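Local structure of OLD nuclease (Thermus scotoductus, 6P74) at residues Leu23-Gly28 and Glu321-Val326; Val335-Arg340 and Ala421-Phe426; His310-Ala315 and Arg364-Phe369; Phe10-Asp15 and Lys34-Arg39. The protein degrades linear or supercoiled double-stranded DNA in the 5'-to-3' direction as a metal-dependent exonuclease and has a DNA-stimulated ATPase activity. One frame throughout, in Å; residues are numbered along the deposited sequence.

Interaction 1. Residues Leu23-Gly28 and Glu321-Val326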
# COMPACT_ATOMS: atom_id res chain seq x y z
N LEU A 23 -17.24 20.20 -0.17
CA LEU A 23 -17.48 18.79 0.08
C LEU A 23 -17.32 18.09 -1.26
O LEU A 23 -17.99 18.47 -2.23
CB LEU A 23 -18.87 18.56 0.65
CG LEU A 23 -19.12 17.27 1.41
CD1 LEU A 23 -18.27 17.26 2.65
CD2 LEU A 23 -20.58 17.20 1.77
N THR A 24 -16.43 17.10 -1.32
CA THR A 24 -16.22 16.31 -2.53
C THR A 24 -16.42 14.85 -2.14
O THR A 24 -15.64 14.31 -1.34
CB THR A 24 -14.84 16.56 -3.13
OG1 THR A 24 -14.60 17.97 -3.24
CG2 THR A 24 -14.77 15.95 -4.51
N ALA A 25 -17.46 14.22 -2.69
CA ALA A 25 -17.83 12.84 -2.37
C ALA A 25 -17.51 12.00 -3.58
O ALA A 25 -18.14 12.16 -4.64
CB ALA A 25 -19.31 12.72 -2.00
N ILE A 26 -16.55 11.10 -3.44
CA ILE A 26 -16.01 10.33 -4.55
C ILE A 26 -16.52 8.90 -4.44
O ILE A 26 -16.25 8.22 -3.45
CB ILE A 26 -14.48 10.37 -4.55
CG1 ILE A 26 -14.00 11.84 -4.46
CG2 ILE A 26 -13.95 9.62 -5.73
CD1 ILE A 26 -12.50 12.02 -4.66
N VAL A 27 -17.25 8.45 -5.46
CA VAL A 27 -17.86 7.12 -5.46
C VAL A 27 -17.49 6.39 -6.75
O VAL A 27 -17.08 7.00 -7.74
CB VAL A 27 -19.39 7.18 -5.32
CG1 VAL A 27 -19.78 8.19 -4.27
CG2 VAL A 27 -20.01 7.52 -6.66
N GLY A 28 -17.66 5.07 -6.72
CA GLY A 28 -17.32 4.23 -7.84
C GLY A 28 -16.84 2.88 -7.35
O GLY A 28 -16.59 2.69 -6.15
N GLU A 321 -23.68 18.62 -6.43
CA GLU A 321 -22.42 19.30 -6.72
C GLU A 321 -21.23 18.54 -6.14
O GLU A 321 -20.13 18.60 -6.70
CB GLU A 321 -22.43 20.74 -6.19
CG GLU A 321 -23.53 21.63 -6.77
CD GLU A 321 -24.85 21.50 -6.03
OE1 GLU A 321 -25.03 20.52 -5.27
OE2 GLU A 321 -25.72 22.39 -6.20
N ALA A 322 -21.44 17.83 -5.03
CA ALA A 322 -20.33 17.14 -4.37
C ALA A 322 -19.88 15.89 -5.11
O ALA A 322 -18.74 15.44 -4.93
CB ALA A 322 -20.72 16.75 -2.95
N LEU A 323 -20.73 15.34 -5.99
CA LEU A 323 -20.55 14.00 -6.50
C LEU A 323 -19.48 13.92 -7.57
O LEU A 323 -19.45 14.73 -8.50
CB LEU A 323 -21.88 13.48 -7.05
CG LEU A 323 -22.91 13.21 -5.95
CD1 LEU A 323 -24.26 12.80 -6.54
CD2 LEU A 323 -22.38 12.17 -4.95
N ARG A 324 -18.60 12.93 -7.41
CA ARG A 324 -17.64 12.52 -8.42
C ARG A 324 -17.74 11.01 -8.52
O ARG A 324 -17.53 10.31 -7.52
CB ARG A 324 -16.20 12.91 -8.06
CG ARG A 324 -15.99 14.33 -7.57
CD ARG A 324 -16.16 15.32 -8.70
NE ARG A 324 -15.88 16.66 -8.21
CZ ARG A 324 -16.79 17.49 -7.71
NH1 ARG A 324 -18.07 17.12 -7.67
NH2 ARG A 324 -16.41 18.67 -7.27
N LEU A 325 -18.03 10.50 -9.72
CA LEU A 325 -18.16 9.05 -9.93
C LEU A 325 -17.01 8.56 -10.79
O LEU A 325 -16.77 9.08 -11.88
CB LEU A 325 -19.53 8.73 -10.55
CG LEU A 325 -19.85 7.31 -11.04
CD1 LEU A 325 -19.65 6.27 -9.98
CD2 LEU A 325 -21.30 7.28 -11.50
N VAL A 326 -16.28 7.56 -10.28
CA VAL A 326 -15.01 7.12 -10.86
C VAL A 326 -15.16 5.66 -11.28
O VAL A 326 -15.59 4.82 -10.48
CB VAL A 326 -13.84 7.27 -9.86
CG1 VAL A 326 -12.51 6.76 -10.47
CG2 VAL A 326 -13.68 8.71 -9.43
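Val27 and Leu325 meet at the apolar centre, where Val27 CG2 rests on Leu325 CD1 at 3.6 Å. Ala25 and Leu323 continue this face of the sheet with a looser touch. Before the strand begins, Ala322 CB points at the partner and lies 3.3 Å from Leu23 O. On the face of Ile26 and Arg324, Ile26 CG2 packs against Val326 CG2 at 3.8 Å. CG2, anti to the backbone N, is the branch of Ile26 that meets Val326, and beyond this pair Ile37 of helix 34-45 covers the same face.

Between the faces run two parallel strands, 23-27 and 323-326, inclined by 23°. Ala25 and Val27 each donate to and accept from the partner strand. Val27 N to Arg324 O, 2.8 Å, approaches almost straight on to the carbonyl, and Val326 N to Val27 O is 2.7 Å. Ala25 N instead comes in well above the carbonyl plane of Ala322. These are neighbouring parallel strands of the mixed central sheet of a P-loop ATPase, and Gly28, whose backbone angles call for glycine, opens the loop that leads to Lys34.

At the polar edge Arg324 bends at chi2 (-71°), which turns CD aside; further out, the guanidinium meets carbonyls of its own segment. Thr24 CG2 lies over one face, toward the rim. NH1 is gripped by two carbonyls lying in the guanidinium plane: Glu321 O at 2.7 Å from Arg324 NH1 and Leu323 O at 2.9 Å from the same nitrogen, while NE reaches Pro19 O. The bonds in the plane fix the rotation of the group, and the carbonyl dipoles probably help to offset its buried charge.

Interaction 2. Residues Val335-Arg340 and Ala421-Phe426. With SO4 (sulfate ion), chain G.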
# COMPACT_ATOMS: atom_id res chain seq x y z
N VAL A 335 -12.25 7.07 -15.84
CA VAL A 335 -13.06 8.18 -16.28
C VAL A 335 -13.76 8.68 -15.04
O VAL A 335 -14.20 7.88 -14.21
CB VAL A 335 -14.07 7.72 -17.37
CG1 VAL A 335 -15.16 8.74 -17.60
CG2 VAL A 335 -13.33 7.42 -18.67
N VAL A 336 -13.81 10.00 -14.86
CA VAL A 336 -14.50 10.61 -13.73
C VAL A 336 -15.67 11.42 -14.25
O VAL A 336 -15.53 12.17 -15.23
CB VAL A 336 -13.56 11.51 -12.92
CG1 VAL A 336 -14.31 12.10 -11.72
CG2 VAL A 336 -12.33 10.75 -12.50
N SER A 337 -16.82 11.30 -13.59
CA SER A 337 -18.04 12.00 -13.97
C SER A 337 -18.52 12.86 -12.82
O SER A 337 -18.32 12.52 -11.65
CB SER A 337 -19.19 11.01 -14.34
OG SER A 337 -18.70 9.98 -15.16
N TYR A 338 -19.22 13.94 -13.17
CA TYR A 338 -19.71 14.95 -12.23
C TYR A 338 -20.61 15.91 -12.99
O TYR A 338 -20.58 15.97 -14.22
CB TYR A 338 -18.56 15.71 -11.56
CG TYR A 338 -17.57 16.32 -12.54
CD1 TYR A 338 -17.80 17.58 -13.10
CD2 TYR A 338 -16.43 15.65 -12.91
CE1 TYR A 338 -16.92 18.14 -14.02
CE2 TYR A 338 -15.51 16.21 -13.82
CZ TYR A 338 -15.77 17.46 -14.37
OH TYR A 338 -14.88 18.03 -15.28
N VAL A 339 -21.43 16.65 -12.24
CA VAL A 339 -22.25 17.68 -12.87
C VAL A 339 -21.34 18.81 -13.34
O VAL A 339 -20.60 19.40 -12.55
CB VAL A 339 -23.32 18.19 -11.90
CG1 VAL A 339 -24.22 19.16 -12.62
CG2 VAL A 339 -24.16 17.03 -11.36
N ARG A 340 -21.38 19.10 -14.64
CA ARG A 340 -20.61 20.20 -15.20
C ARG A 340 -21.16 21.54 -14.74
O ARG A 340 -22.34 21.68 -14.43
CB ARG A 340 -20.62 20.13 -16.73
CG ARG A 340 -20.00 18.88 -17.32
CD ARG A 340 -19.95 18.90 -18.86
NE ARG A 340 -19.10 19.98 -19.37
CZ ARG A 340 -17.76 20.01 -19.31
NH1 ARG A 340 -17.09 19.01 -18.76
NH2 ARG A 340 -17.10 21.06 -19.80
N ALA A 421 -26.04 13.27 -15.77
CA ALA A 421 -24.76 13.94 -15.54
C ALA A 421 -23.66 12.97 -15.11
O ALA A 421 -22.47 13.25 -15.29
CB ALA A 421 -24.92 15.04 -14.48
N LEU A 422 -24.02 11.83 -14.54
CA LEU A 422 -23.01 10.91 -14.02
C LEU A 422 -22.76 9.73 -14.93
O LEU A 422 -21.93 8.89 -14.60
CB LEU A 422 -23.39 10.39 -12.63
CG LEU A 422 -23.31 11.45 -11.53
CD1 LEU A 422 -23.52 10.85 -10.12
CD2 LEU A 422 -22.03 12.25 -11.61
N ASP A 423 -23.49 9.63 -16.05
CA ASP A 423 -23.41 8.49 -16.95
C ASP A 423 -23.77 7.16 -16.27
O ASP A 423 -23.17 6.12 -16.53
CB ASP A 423 -22.03 8.41 -17.60
CG ASP A 423 -21.90 9.36 -18.77
OD1 ASP A 423 -22.63 9.15 -19.77
OD2 ASP A 423 -21.11 10.34 -18.67
N ILE A 424 -24.79 7.18 -15.43
CA ILE A 424 -25.39 5.96 -14.90
C ILE A 424 -26.50 5.54 -15.86
O ILE A 424 -27.38 6.36 -16.15
CB ILE A 424 -25.93 6.17 -13.48
CG1 ILE A 424 -24.83 6.73 -12.58
CG2 ILE A 424 -26.45 4.88 -12.91
CD1 ILE A 424 -25.35 7.53 -11.40
N PRO A 425 -26.48 4.33 -16.40
CA PRO A 425 -27.59 3.88 -17.25
C PRO A 425 -28.85 3.73 -16.41
O PRO A 425 -28.79 3.32 -15.25
CB PRO A 425 -27.11 2.53 -17.79
CG PRO A 425 -25.66 2.48 -17.51
CD PRO A 425 -25.44 3.29 -16.28
N PHE A 426 -29.99 4.07 -17.01
CA PHE A 426 -31.24 4.03 -16.27
C PHE A 426 -32.41 3.81 -17.22
O PHE A 426 -32.32 4.07 -18.42
CB PHE A 426 -31.44 5.33 -15.47
CG PHE A 426 -31.62 6.54 -16.34
CD1 PHE A 426 -30.51 7.24 -16.79
CD2 PHE A 426 -32.88 6.95 -16.75
CE1 PHE A 426 -30.67 8.34 -17.62
CE2 PHE A 426 -33.05 8.04 -17.56
CZ PHE A 426 -31.93 8.75 -18.00
S SO4 G . -18.51 14.76 -17.03
O1 SO4 G . -19.35 15.24 -18.12
O2 SO4 G . -18.46 15.77 -15.98
O3 SO4 G . -19.08 13.53 -16.50
O4 SO4 G . -17.15 14.51 -17.52
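Ser337 and Leu422 lie opposite each other with their CA atoms 5.1 Å apart, where the chain leaving strand 334-337 passes the C-terminal part of helix 409-422. Asp423 takes positive phi (60°) and closes that helix in a Schellman motif, so the chain turns away toward strand 426-431 and the contact stays confined to a few residues. Tyr338 and Val339 continue past Ala421.

Leu422 brings CD2 against the backbone of Tyr338, 3.6 Å from Tyr338 CA. Next to it, Val339 CG2 packs on Ala421 CB at 3.8 Å. Ser337 OG sits 3.5 Å from Leu422 O, a weak hydrogen bond, not settled because that proton has another acceptor within reach; the same carbonyl also receives a weak bond from Arg327.

A sulfate, probably from the crystallisation liquor, lies by Tyr338 as well. Its O2 stands over the centre of the Tyr338 ring, 3.3 Å above the plane, and Tyr338 N makes weak hydrogen bonds to sulfate O2 and O3.

The segments belong to the ATPase and Toprim regions respectively, and between them Leu422, Ala421, Val339 and the CB of Ser337 provide most of the contact. Weak polar links at the helix end imply an interface held by shape more than by strong directional bonds.

Interaction 3. Residues His310-Ala315 and Arg364-Phe369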
# COMPACT_ATOMS: atom_id res chain seq x y z
N HIS A 310 -18.41 4.29 0.24
CA HIS A 310 -19.29 3.24 -0.26
C HIS A 310 -20.69 3.35 0.31
O HIS A 310 -21.52 2.48 0.04
CB HIS A 310 -18.73 1.86 0.09
CG HIS A 310 -17.61 1.42 -0.79
ND1 HIS A 310 -17.82 0.84 -2.03
CD2 HIS A 310 -16.26 1.47 -0.63
CE1 HIS A 310 -16.65 0.56 -2.58
NE2 HIS A 310 -15.69 0.93 -1.75
N SER A 311 -20.95 4.37 1.10
CA SER A 311 -22.17 4.47 1.87
C SER A 311 -23.13 5.43 1.21
O SER A 311 -22.74 6.56 0.88
CB SER A 311 -21.86 4.97 3.28
OG SER A 311 -23.06 5.26 3.99
N PRO A 312 -24.39 5.04 0.99
CA PRO A 312 -25.37 6.02 0.51
C PRO A 312 -25.68 7.12 1.53
O PRO A 312 -26.41 8.06 1.21
CB PRO A 312 -26.61 5.16 0.21
CG PRO A 312 -26.44 3.93 1.04
CD PRO A 312 -24.95 3.70 1.16
N ILE A 313 -25.19 7.02 2.75
CA ILE A 313 -25.46 8.08 3.70
C ILE A 313 -24.53 9.26 3.46
O ILE A 313 -24.94 10.41 3.61
CB ILE A 313 -25.37 7.53 5.14
CG1 ILE A 313 -26.57 6.59 5.40
CG2 ILE A 313 -25.32 8.65 6.15
CD1 ILE A 313 -26.23 5.44 6.35
N PHE A 314 -23.30 9.00 3.01
CA PHE A 314 -22.33 10.04 2.69
C PHE A 314 -22.38 10.50 1.23
O PHE A 314 -21.66 11.43 0.86
CB PHE A 314 -20.91 9.56 3.02
CG PHE A 314 -20.64 9.44 4.49
CD1 PHE A 314 -20.97 8.28 5.18
CD2 PHE A 314 -20.05 10.49 5.18
CE1 PHE A 314 -20.73 8.18 6.55
CE2 PHE A 314 -19.80 10.40 6.54
CZ PHE A 314 -20.13 9.25 7.23
N ALA A 315 -23.18 9.87 0.39
CA ALA A 315 -23.25 10.26 -1.02
C ALA A 315 -24.70 10.63 -1.29
O ALA A 315 -25.50 9.78 -1.69
CB ALA A 315 -22.74 9.16 -1.92
N ARG A 364 -32.71 6.51 -1.95
CA ARG A 364 -32.52 6.88 -3.35
C ARG A 364 -31.05 7.04 -3.71
O ARG A 364 -30.71 6.97 -4.90
CB ARG A 364 -33.25 8.17 -3.67
CG ARG A 364 -34.73 8.09 -3.49
CD ARG A 364 -35.36 9.43 -3.63
NE ARG A 364 -36.75 9.33 -3.20
CZ ARG A 364 -37.42 10.30 -2.58
NH1 ARG A 364 -36.84 11.47 -2.33
NH2 ARG A 364 -38.67 10.08 -2.23
N ASN A 365 -30.17 7.24 -2.73
CA ASN A 365 -28.75 7.42 -3.07
C ASN A 365 -28.12 6.14 -3.62
O ASN A 365 -27.08 6.22 -4.27
CB ASN A 365 -27.97 7.92 -1.84
CG ASN A 365 -28.50 9.24 -1.29
OD1 ASN A 365 -29.03 10.07 -2.03
ND2 ASN A 365 -28.37 9.43 0.01
N GLU A 366 -28.72 4.98 -3.36
CA GLU A 366 -28.26 3.73 -3.95
C GLU A 366 -28.05 3.84 -5.46
O GLU A 366 -27.24 3.10 -6.03
CB GLU A 366 -29.28 2.62 -3.67
CG GLU A 366 -29.47 2.28 -2.20
CD GLU A 366 -28.26 1.60 -1.61
OE1 GLU A 366 -27.38 1.14 -2.39
OE2 GLU A 366 -28.18 1.52 -0.37
N VAL A 367 -28.78 4.74 -6.12
CA VAL A 367 -28.56 4.92 -7.55
C VAL A 367 -27.09 5.14 -7.85
O VAL A 367 -26.61 4.77 -8.93
CB VAL A 367 -29.40 6.08 -8.09
CG1 VAL A 367 -29.59 5.94 -9.56
CG2 VAL A 367 -30.75 6.08 -7.45
N LEU A 368 -26.36 5.76 -6.93
CA LEU A 368 -24.97 6.11 -7.20
C LEU A 368 -24.05 4.91 -7.15
O LEU A 368 -22.90 5.02 -7.58
CB LEU A 368 -24.49 7.17 -6.21
CG LEU A 368 -25.35 8.43 -6.16
CD1 LEU A 368 -24.98 9.24 -4.92
CD2 LEU A 368 -25.19 9.24 -7.42
N PHE A 369 -24.51 3.76 -6.65
CA PHE A 369 -23.63 2.61 -6.48
C PHE A 369 -23.97 1.46 -7.41
O PHE A 369 -23.36 0.40 -7.30
CB PHE A 369 -23.66 2.17 -5.02
CG PHE A 369 -23.28 3.27 -4.09
CD1 PHE A 369 -21.96 3.68 -4.01
CD2 PHE A 369 -24.23 3.96 -3.38
CE1 PHE A 369 -21.59 4.71 -3.19
CE2 PHE A 369 -23.86 4.99 -2.56
CZ PHE A 369 -22.56 5.37 -2.47
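Phe369 turns one face of its ring to His310, whose backbone O lies 3.9 Å above the plane, displaced toward the rim. The opposite face is backed by CB of its own neighbour Leu368, likewise off centre. Ser311 O, Pro312 CA and Ala315 CB approach the ring obliquely, CE2 and CZ doing the touching, with Phe369 CZ 3.8 Å from Ala315 CB. The pyrrolidine of Pro312 crosses the phenyl at about a right angle.

The second flat group is the amide of Asn365. Its ND2 donates to Pro312 O at 2.7 Å, nearly straight on to the carbonyl, with Pro312 O 21° out of the amide plane of Asn365, and its OD1 accepts from Val317 N. Both ends of the amide are thus used, which fixes which way round it sits. Asn365 CB also lies 3.7 Å from Pro312 CB.

Glu366 bends at chi2 (-70°), which brings CD back toward Pro312, and OE2 lies 3.3 Å from Pro312 CG. Ala315 CB meets Leu368 CD1 at 3.7 Å. Ser311 OG accepts from Ile313 N in an ST turn and also bonds to Gln287.

The loop 310-315 leaves strand 304-308 and is backed by helix 284-299 through Ile313 and Phe314. The 3-10 segment 364-368 leans on helix 409-422 through Val367 and Leu368, just ahead of strand 372-376, so the contact joins the ATPase core to the threshold of the Toprim region.

Interaction 4. Residues Phe10-Asp15 and Lys34-Arg39. With SO4 (sulfate ion), chain D.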
# COMPACT_ATOMS: atom_id res chain seq x y z
N PHE A 10 -0.38 8.02 -13.40
CA PHE A 10 -0.12 7.58 -12.03
C PHE A 10 -0.99 6.36 -11.72
O PHE A 10 -2.22 6.47 -11.58
CB PHE A 10 -0.37 8.72 -11.04
CG PHE A 10 -0.20 8.32 -9.61
CD1 PHE A 10 1.03 7.86 -9.15
CD2 PHE A 10 -1.27 8.38 -8.73
CE1 PHE A 10 1.19 7.47 -7.84
CE2 PHE A 10 -1.11 8.00 -7.41
CZ PHE A 10 0.12 7.54 -6.97
N ARG A 11 -0.36 5.19 -11.59
CA ARG A 11 -1.06 3.92 -11.37
C ARG A 11 -2.14 3.71 -12.43
O ARG A 11 -1.84 3.68 -13.63
CB ARG A 11 -1.62 3.86 -9.95
CG ARG A 11 -0.52 3.67 -8.91
CD ARG A 11 -0.97 3.95 -7.49
NE ARG A 11 0.18 4.20 -6.60
CZ ARG A 11 0.11 4.29 -5.28
NH1 ARG A 11 -1.06 4.13 -4.66
NH2 ARG A 11 1.20 4.53 -4.56
N CYS A 12 -3.40 3.56 -12.01
CA CYS A 12 -4.46 3.33 -12.98
C CYS A 12 -4.97 4.61 -13.63
O CYS A 12 -5.78 4.52 -14.56
CB CYS A 12 -5.62 2.57 -12.33
SG CYS A 12 -6.35 3.34 -10.85
N LEU A 13 -4.51 5.79 -13.20
CA LEU A 13 -5.04 7.07 -13.67
C LEU A 13 -4.21 7.54 -14.85
O LEU A 13 -3.20 8.24 -14.69
CB LEU A 13 -5.05 8.11 -12.55
CG LEU A 13 -5.78 7.71 -11.26
CD1 LEU A 13 -5.73 8.84 -10.24
CD2 LEU A 13 -7.21 7.32 -11.56
N GLU A 14 -4.64 7.19 -16.06
CA GLU A 14 -3.91 7.60 -17.25
C GLU A 14 -4.00 9.10 -17.45
O GLU A 14 -2.97 9.78 -17.65
CB GLU A 14 -4.42 6.86 -18.48
CG GLU A 14 -3.85 7.39 -19.78
CD GLU A 14 -3.89 6.37 -20.90
OE1 GLU A 14 -2.88 6.27 -21.64
OE2 GLU A 14 -4.91 5.67 -21.06
N ASP A 15 -5.21 9.65 -17.37
CA ASP A 15 -5.42 11.09 -17.56
C ASP A 15 -6.75 11.30 -16.85
O ASP A 15 -7.71 10.55 -17.08
CB ASP A 15 -5.31 11.45 -19.04
CG ASP A 15 -5.42 12.95 -19.28
OD1 ASP A 15 -5.93 13.67 -18.40
OD2 ASP A 15 -4.98 13.42 -20.35
N LYS A 34 -10.89 5.34 -7.43
CA LYS A 34 -11.36 6.05 -6.25
C LYS A 34 -10.23 6.39 -5.27
O LYS A 34 -9.94 7.57 -5.01
CB LYS A 34 -12.41 5.17 -5.55
CG LYS A 34 -13.39 5.88 -4.64
CD LYS A 34 -14.77 5.14 -4.59
CE LYS A 34 -14.75 3.84 -3.77
NZ LYS A 34 -14.29 2.64 -4.53
N THR A 35 -9.59 5.36 -4.72
CA THR A 35 -8.56 5.56 -3.70
C THR A 35 -7.30 6.17 -4.30
O THR A 35 -6.60 6.93 -3.62
CB THR A 35 -8.27 4.23 -3.01
OG1 THR A 35 -9.45 3.77 -2.35
CG2 THR A 35 -7.16 4.37 -1.99
N THR A 36 -7.02 5.88 -5.57
CA THR A 36 -5.83 6.42 -6.21
C THR A 36 -5.93 7.93 -6.38
O THR A 36 -4.92 8.64 -6.26
CB THR A 36 -5.62 5.71 -7.55
OG1 THR A 36 -5.48 4.29 -7.32
CG2 THR A 36 -4.39 6.24 -8.27
N ILE A 37 -7.13 8.45 -6.63
CA ILE A 37 -7.32 9.90 -6.59
C ILE A 37 -6.89 10.45 -5.24
O ILE A 37 -6.12 11.42 -5.16
CB ILE A 37 -8.78 10.27 -6.91
CG1 ILE A 37 -9.08 10.03 -8.39
CG2 ILE A 37 -9.07 11.73 -6.52
CD1 ILE A 37 -10.54 10.19 -8.77
N LEU A 38 -7.37 9.85 -4.15
CA LEU A 38 -7.01 10.36 -2.83
C LEU A 38 -5.50 10.27 -2.59
O LEU A 38 -4.90 11.21 -2.04
CB LEU A 38 -7.76 9.61 -1.74
CG LEU A 38 -9.28 9.69 -1.82
CD1 LEU A 38 -9.86 9.12 -0.55
CD2 LEU A 38 -9.72 11.13 -2.02
N ARG A 39 -4.87 9.15 -2.98
CA ARG A 39 -3.44 9.00 -2.73
C ARG A 39 -2.63 10.04 -3.52
O ARG A 39 -1.61 10.54 -3.03
CB ARG A 39 -2.98 7.58 -3.07
CG ARG A 39 -3.74 6.49 -2.31
CD ARG A 39 -3.28 6.29 -0.86
NE ARG A 39 -2.71 4.96 -0.67
CZ ARG A 39 -3.42 3.85 -0.43
NH1 ARG A 39 -4.74 3.91 -0.33
NH2 ARG A 39 -2.80 2.69 -0.28
S SO4 D . -9.54 2.28 -5.71
O1 SO4 D . -10.13 2.46 -7.02
O2 SO4 D . -10.16 3.20 -4.77
O3 SO4 D . -9.77 0.91 -5.25
O4 SO4 D . -8.10 2.53 -5.77
O HOH W 1 -3.76 3.72 -5.11
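Thr36 points its methyl into the turn formed by Phe10 to Leu13. CG2, anti to the backbone N, comes within 3.5 Å of Leu13 CD1, and the two side chains slide past each other in opposite directions. Phe10 crosses the threonine obliquely, its CD2 3.8 Å from Thr36 CG2. Beyond Thr36, Leu13 CD1 also reaches Ile37 CG1 at 4.0 Å.

The hydroxyl of Thr36, beside the backbone N, is turned to Cys12 SG in the same turn, at 3.8 Å from Thr36 OG1. A water joins it to Arg11: Thr36 OG1 is 2.9 Å from the water, which accepts from Arg11 NH1 at 2.8 Å and lies in the guanidinium plane.

Residues 34-39 begin helix 34-45, whose first residues, Lys34 and Thr35, belong to the P-loop (Walker A) and are probable ATP-binding residues. A sulfate sits at its N terminus, taking bonds from Gly31 N and Gly33 N, consistent with the place of a nucleotide phosphate. The facing segment is a type II' beta turn, with Arg11 at positive phi, linking strands 2-10 and 13-19 of the antiparallel sheet.

Arg11 runs extended from CG to NE. Its CD lies over one face of the Phe10 ring, toward the rim, and Phe10 CZ lies 3.3 Å above the plane of the Arg11 guanidinium. NE forms a salt bridge with Asp60. Arg39 stands near it, Arg11 NH1 4.4 Å from Arg39 NE, a like-charge approach probably eased by Asp60 and by Glu276, which bridges to Arg39.

Overall arrangement
From the N terminus, interaction 4 closes first, a short loop bringing the turn at 10-15 of the antiparallel sheet onto the helix that begins in the P-loop. Segment 23-28 lies within that loop, so interaction 1, reaching 321-326 across nearly 300 residues, crosses it; Gly28 and Lys34 meet where they join. Interaction 3 starts inside the span of interaction 1 and ends beyond it, crossing it, and interaction 2 crosses interaction 3 in turn by carrying 335-340 to 421-426. Interactions 1 and 2 follow in series, as do 4 and 2 and 4 and 3. Together they run from the antiparallel sheet through the mixed sheet to the Toprim region, with Leu368 touching both Leu323 and Leu422.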